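Local coordinates for Asp/Glu-specific dipeptidyl-peptidase (Flavobacterium psychrophilum, PDB 5JXF), which removes dipeptides from the N-terminus of oligopeptides, as a serine peptidase strictly specific for Asp or Glu at the P1 position, at residues C85-N99 with S662-L676. Sequence-based numbering, arbitrary orientation.
Sequences CTSEVISPKGLILTN and SGSPAVDAQGNLIGL. With ASP (aspartic acid), chain F.
The backbone N of T86 donates to S662 O at 2.7 Å, with an N-H...O angle of 165°. The carbonyl O of the same residue accepts from T98 OG1 at 2.7 Å, in the carbonyl plane. The same T86 O receives a CA-H...O contact from G663 CA at 3.3 Å. A side chain on G663 would clash with T86 O and T98 OG1. The amide of N99 lies beside G663, with OD1 2.9 Å from G663 N. Its ND2 donates to N677 O.

This is the seam between the two beta-barrel-like sheets of a chymotrypsin-type serine peptidase, with the catalytic groups in the cleft. S662 is by similarity the charge-relay serine. Its OG is hydrogen-bonded to NE2 of H101, by similarity the relay histidine, though the position of OG is less certain. The backbone N of S662 donates to O of the bound aspartic acid at 3.0 Å. D237, by similarity of the same relay, lies close to the N99 side chain.

Apolar side chains pack between the hairpin 85-98 and strand 673-676. L97 CD2 and I90 CG2 both rest on L673 CD2. L97 CG meets L676 CD2 at 4.0 Å.

The E88 side chain lies alongside P665, the two running in opposite senses. Its chain bends at chi2 (-104°), which brings the carboxylate over P665 CB. OE1 comes to 2.5 Å from G663 O. OE2 is buried against L676 CD1 at 3.5 Å and has no polar partner in the model. An alanine at E88 would remove the carboxylate and is likely to lose the contact beside G663 O and leave a gap beside P665 and L676.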
loop_
_atom_site.group_PDB
_atom_site.type_symbol
_atom_site.label_atom_id
_atom_site.label_comp_id
_atom_site.label_asym_id
_atom_site.label_seq_id
_atom_site.Cartn_x
_atom_site.Cartn_y
_atom_site.Cartn_z
ATOM N N CYS A 85 20.276 16.030 16.095
ATOM C CA CYS A 85 19.536 16.508 14.925
ATOM C C CYS A 85 20.183 17.753 14.350
ATOM O O CYS A 85 21.179 18.258 14.880
ATOM C CB CYS A 85 18.073 16.793 15.288
ATOM S SG CYS A 85 17.303 15.425 16.197
ATOM N N THR A 86 19.622 18.231 13.249
ATOM C CA THR A 86 20.072 19.450 12.619
ATOM C C THR A 86 18.986 20.510 12.773
ATOM O O THR A 86 17.832 20.172 12.980
ATOM C CB THR A 86 20.418 19.204 11.157
ATOM O OG1 THR A 86 21.333 18.102 11.074
ATOM C CG2 THR A 86 21.071 20.404 10.570
ATOM N N SER A 87 19.382 21.782 12.752
ATOM C CA SER A 87 18.463 22.905 12.772
ATOM C C SER A 87 19.055 23.986 11.876
ATOM O O SER A 87 20.179 23.848 11.412
ATOM C CB SER A 87 18.248 23.416 14.189
ATOM O OG SER A 87 19.458 23.927 14.710
ATOM N N GLU A 88 18.283 25.018 11.561
ATOM C CA GLU A 88 18.801 26.070 10.701
ATOM C C GLU A 88 18.272 27.429 11.139
ATOM O O GLU A 88 17.122 27.560 11.537
ATOM C CB GLU A 88 18.461 25.825 9.235
ATOM C CG GLU A 88 16.977 25.778 8.939
ATOM C CD GLU A 88 16.491 24.359 8.733
ATOM O OE1 GLU A 88 17.066 23.449 9.360
ATOM O OE2 GLU A 88 15.554 24.159 7.935
ATOM N N VAL A 89 19.145 28.432 11.113
ATOM C CA VAL A 89 18.752 29.789 11.482
ATOM C C VAL A 89 17.986 30.458 10.340
ATOM O O VAL A 89 18.485 30.515 9.215
ATOM C CB VAL A 89 19.971 30.651 11.841
ATOM C CG1 VAL A 89 19.496 31.915 12.513
ATOM C CG2 VAL A 89 20.950 29.859 12.755
ATOM N N ILE A 90 16.791 30.973 10.616
ATOM C CA ILE A 90 15.984 31.541 9.532
ATOM C C ILE A 90 15.572 32.978 9.838
ATOM O O ILE A 90 14.677 33.542 9.223
ATOM C CB ILE A 90 14.744 30.660 9.237
ATOM C CG1 ILE A 90 13.887 30.433 10.474
ATOM C CG2 ILE A 90 15.175 29.319 8.714
ATOM C CD1 ILE A 90 12.439 30.012 10.112
ATOM N N SER A 91 16.288 33.593 10.770
ATOM C CA SER A 91 16.038 34.982 11.135
ATOM C C SER A 91 17.225 35.639 11.786
ATOM O O SER A 91 18.025 34.960 12.418
ATOM C CB SER A 91 14.819 35.053 12.066
ATOM O OG SER A 91 15.253 35.598 13.313
ATOM N N PRO A 92 17.348 36.970 11.633
ATOM C CA PRO A 92 18.488 37.566 12.346
ATOM C C PRO A 92 18.290 37.724 13.854
ATOM O O PRO A 92 19.091 38.427 14.466
ATOM C CB PRO A 92 18.649 38.941 11.680
ATOM C CG PRO A 92 17.199 39.280 11.137
ATOM C CD PRO A 92 16.692 37.903 10.693
ATOM N N LYS A 93 17.274 37.105 14.453
ATOM C CA LYS A 93 17.147 37.181 15.913
ATOM C C LYS A 93 17.111 35.793 16.573
ATOM O O LYS A 93 16.476 35.602 17.614
ATOM C CB LYS A 93 15.914 38.011 16.292
ATOM C CG LYS A 93 16.121 39.508 16.033
ATOM C CD LYS A 93 15.103 40.397 16.734
ATOM C CE LYS A 93 13.735 40.247 16.106
ATOM N NZ LYS A 93 12.807 41.325 16.568
ATOM N N GLY A 94 17.810 34.835 15.960
ATOM C CA GLY A 94 17.994 33.512 16.533
ATOM C C GLY A 94 16.883 32.485 16.318
ATOM O O GLY A 94 16.912 31.406 16.899
ATOM N N LEU A 95 15.891 32.830 15.510
ATOM C CA LEU A 95 14.815 31.897 15.174
ATOM C C LEU A 95 15.412 30.757 14.408
ATOM O O LEU A 95 16.025 30.973 13.362
ATOM C CB LEU A 95 13.730 32.580 14.345
ATOM C CG LEU A 95 12.465 31.759 14.082
ATOM C CD1 LEU A 95 11.883 31.340 15.418
ATOM C CD2 LEU A 95 11.434 32.564 13.277
ATOM N N ILE A 96 15.283 29.547 14.954
ATOM C CA ILE A 96 15.751 28.346 14.260
ATOM C C ILE A 96 14.614 27.383 13.961
ATOM O O ILE A 96 13.629 27.267 14.710
ATOM C CB ILE A 96 16.841 27.549 15.037
ATOM C CG1 ILE A 96 16.304 27.015 16.358
ATOM C CG2 ILE A 96 18.107 28.397 15.267
ATOM C CD1 ILE A 96 17.333 26.237 17.119
ATOM N N LEU A 97 14.792 26.664 12.869
ATOM C CA LEU A 97 13.778 25.751 12.376
ATOM C C LEU A 97 14.335 24.334 12.445
ATOM O O LEU A 97 15.496 24.111 12.119
ATOM C CB LEU A 97 13.374 26.133 10.945
ATOM C CG LEU A 97 12.391 25.181 10.250
ATOM C CD1 LEU A 97 11.018 25.328 10.900
ATOM C CD2 LEU A 97 12.330 25.495 8.750
ATOM N N THR A 98 13.529 23.393 12.917
ATOM C CA THR A 98 13.924 21.991 12.900
ATOM C C THR A 98 12.663 21.099 12.697
ATOM O O THR A 98 11.600 21.608 12.339
ATOM C CB THR A 98 14.703 21.598 14.196
ATOM O OG1 THR A 98 15.306 20.311 14.026
ATOM C CG2 THR A 98 13.794 21.569 15.429
ATOM N N ASN A 99 12.790 19.791 12.883
ATOM C CA ASN A 99 11.622 18.868 12.753
ATOM C C ASN A 99 10.740 18.868 13.980
ATOM O O ASN A 99 11.200 19.163 15.083
ATOM C CB ASN A 99 12.054 17.409 12.526
ATOM C CG ASN A 99 12.623 17.168 11.159
ATOM O OD1 ASN A 99 13.309 16.170 10.926
ATOM N ND2 ASN A 99 12.335 18.071 10.239
ATOM N N SER A 662 17.785 14.814 10.368
ATOM C CA SER A 662 16.504 15.370 10.784
ATOM C C SER A 662 16.651 16.838 11.089
ATOM O O SER A 662 17.509 17.238 11.906
ATOM C CB SER A 662 15.942 14.665 12.011
ATOM O OG SER A 662 15.089 13.605 11.626
ATOM N N GLY A 663 15.821 17.630 10.431
ATOM C CA GLY A 663 15.820 19.057 10.613
ATOM C C GLY A 663 16.822 19.813 9.751
ATOM O O GLY A 663 16.920 21.012 9.878
ATOM N N SER A 664 17.537 19.123 8.866
ATOM C CA SER A 664 18.503 19.770 7.979
ATOM C C SER A 664 17.811 20.639 6.956
ATOM O O SER A 664 16.748 20.285 6.461
ATOM C CB SER A 664 19.363 18.747 7.237
ATOM O OG SER A 664 20.233 18.058 8.110
ATOM N N PRO A 665 18.422 21.782 6.636
ATOM C CA PRO A 665 17.855 22.661 5.619
ATOM C C PRO A 665 18.095 22.107 4.234
ATOM O O PRO A 665 19.179 21.624 3.965
ATOM C CB PRO A 665 18.628 23.975 5.816
ATOM C CG PRO A 665 19.979 23.534 6.355
ATOM C CD PRO A 665 19.658 22.340 7.236
ATOM N N ALA A 666 17.102 22.177 3.356
ATOM C CA ALA A 666 17.395 21.995 1.950
ATOM C C ALA A 666 17.384 23.370 1.299
ATOM O O ALA A 666 16.412 24.123 1.419
ATOM C CB ALA A 666 16.377 21.030 1.269
ATOM N N VAL A 667 18.486 23.705 0.633
ATOM C CA VAL A 667 18.599 24.982 -0.033
ATOM C C VAL A 667 18.715 24.819 -1.532
ATOM O O VAL A 667 19.216 23.813 -2.034
ATOM C CB VAL A 667 19.827 25.797 0.478
ATOM C CG1 VAL A 667 19.667 26.061 1.963
ATOM C CG2 VAL A 667 21.129 25.067 0.165
ATOM N N ASP A 668 18.257 25.840 -2.242
ATOM C CA ASP A 668 18.247 25.841 -3.703
ATOM C C ASP A 668 19.604 26.301 -4.244
ATOM O O ASP A 668 20.594 26.430 -3.485
ATOM C CB ASP A 668 17.108 26.750 -4.219
ATOM C CG ASP A 668 17.318 28.261 -3.853
ATOM O OD1 ASP A 668 18.411 28.639 -3.396
ATOM O OD2 ASP A 668 16.386 29.076 -4.015
ATOM N N ALA A 669 19.633 26.596 -5.541
ATOM C CA ALA A 669 20.863 26.983 -6.227
ATOM C C ALA A 669 21.488 28.268 -5.683
ATOM O O ALA A 669 22.714 28.427 -5.743
ATOM C CB ALA A 669 20.605 27.132 -7.723
ATOM N N GLN A 670 20.662 29.182 -5.177
ATOM C CA GLN A 670 21.164 30.458 -4.659
ATOM C C GLN A 670 21.363 30.445 -3.149
ATOM O O GLN A 670 21.747 31.457 -2.570
ATOM C CB GLN A 670 20.219 31.611 -5.021
ATOM C CG GLN A 670 20.115 31.914 -6.508
ATOM C CD GLN A 670 19.062 31.058 -7.209
ATOM O OE1 GLN A 670 18.382 30.237 -6.577
ATOM N NE2 GLN A 670 18.915 31.255 -8.519
ATOM N N GLY A 671 21.096 29.315 -2.500
ATOM C CA GLY A 671 21.286 29.240 -1.061
ATOM C C GLY A 671 20.084 29.645 -0.225
ATOM O O GLY A 671 20.202 29.860 0.987
ATOM N N ASN A 672 18.924 29.731 -0.875
ATOM C CA ASN A 672 17.646 29.953 -0.206
ATOM C C ASN A 672 17.017 28.673 0.306
ATOM O O ASN A 672 17.054 27.641 -0.367
ATOM C CB ASN A 672 16.662 30.643 -1.164
ATOM C CG ASN A 672 17.263 31.870 -1.820
ATOM O OD1 ASN A 672 17.465 32.896 -1.170
ATOM N ND2 ASN A 672 17.576 31.764 -3.104
ATOM N N LEU A 673 16.416 28.752 1.489
ATOM C CA LEU A 673 15.725 27.617 2.075
ATOM C C LEU A 673 14.470 27.261 1.285
ATOM O O LEU A 673 13.575 28.089 1.159
ATOM C CB LEU A 673 15.329 27.902 3.518
ATOM C CG LEU A 673 14.837 26.647 4.246
ATOM C CD1 LEU A 673 15.976 25.651 4.318
ATOM C CD2 LEU A 673 14.280 26.961 5.633
ATOM N N ILE A 674 14.400 26.027 0.787
ATOM C CA ILE A 674 13.225 25.546 0.043
ATOM C C ILE A 674 12.558 24.306 0.673
ATOM O O ILE A 674 11.389 24.005 0.398
ATOM C CB ILE A 674 13.585 25.190 -1.401
ATOM C CG1 ILE A 674 14.903 24.409 -1.441
ATOM C CG2 ILE A 674 13.645 26.429 -2.255
ATOM C CD1 ILE A 674 15.190 23.746 -2.790
ATOM N N GLY A 675 13.301 23.583 1.500
ATOM C CA GLY A 675 12.781 22.401 2.160
ATOM C C GLY A 675 13.378 22.168 3.535
ATOM O O GLY A 675 14.426 22.738 3.901
ATOM N N LEU A 676 12.695 21.337 4.308
ATOM C CA LEU A 676 13.176 20.906 5.618
ATOM C C LEU A 676 13.236 19.384 5.672
ATOM O O LEU A 676 12.193 18.729 5.662
ATOM C CB LEU A 676 12.259 21.465 6.696
ATOM C CG LEU A 676 12.362 20.967 8.127
ATOM C CD1 LEU A 676 13.700 21.354 8.752
ATOM C CD2 LEU A 676 11.212 21.562 8.891
HETATM N N ASP F . 14.359 10.573 10.589
HETATM C CA ASP F . 15.824 10.523 10.652
HETATM C C ASP F . 16.440 11.402 11.725
HETATM O O ASP F . 17.441 12.085 11.484
HETATM C CB ASP F . 16.427 10.885 9.283
HETATM C CG ASP F . 16.525 9.691 8.342
HETATM O OD1 ASP F . 16.534 8.548 8.830
HETATM O OD2 ASP F . 16.611 9.893 7.109
#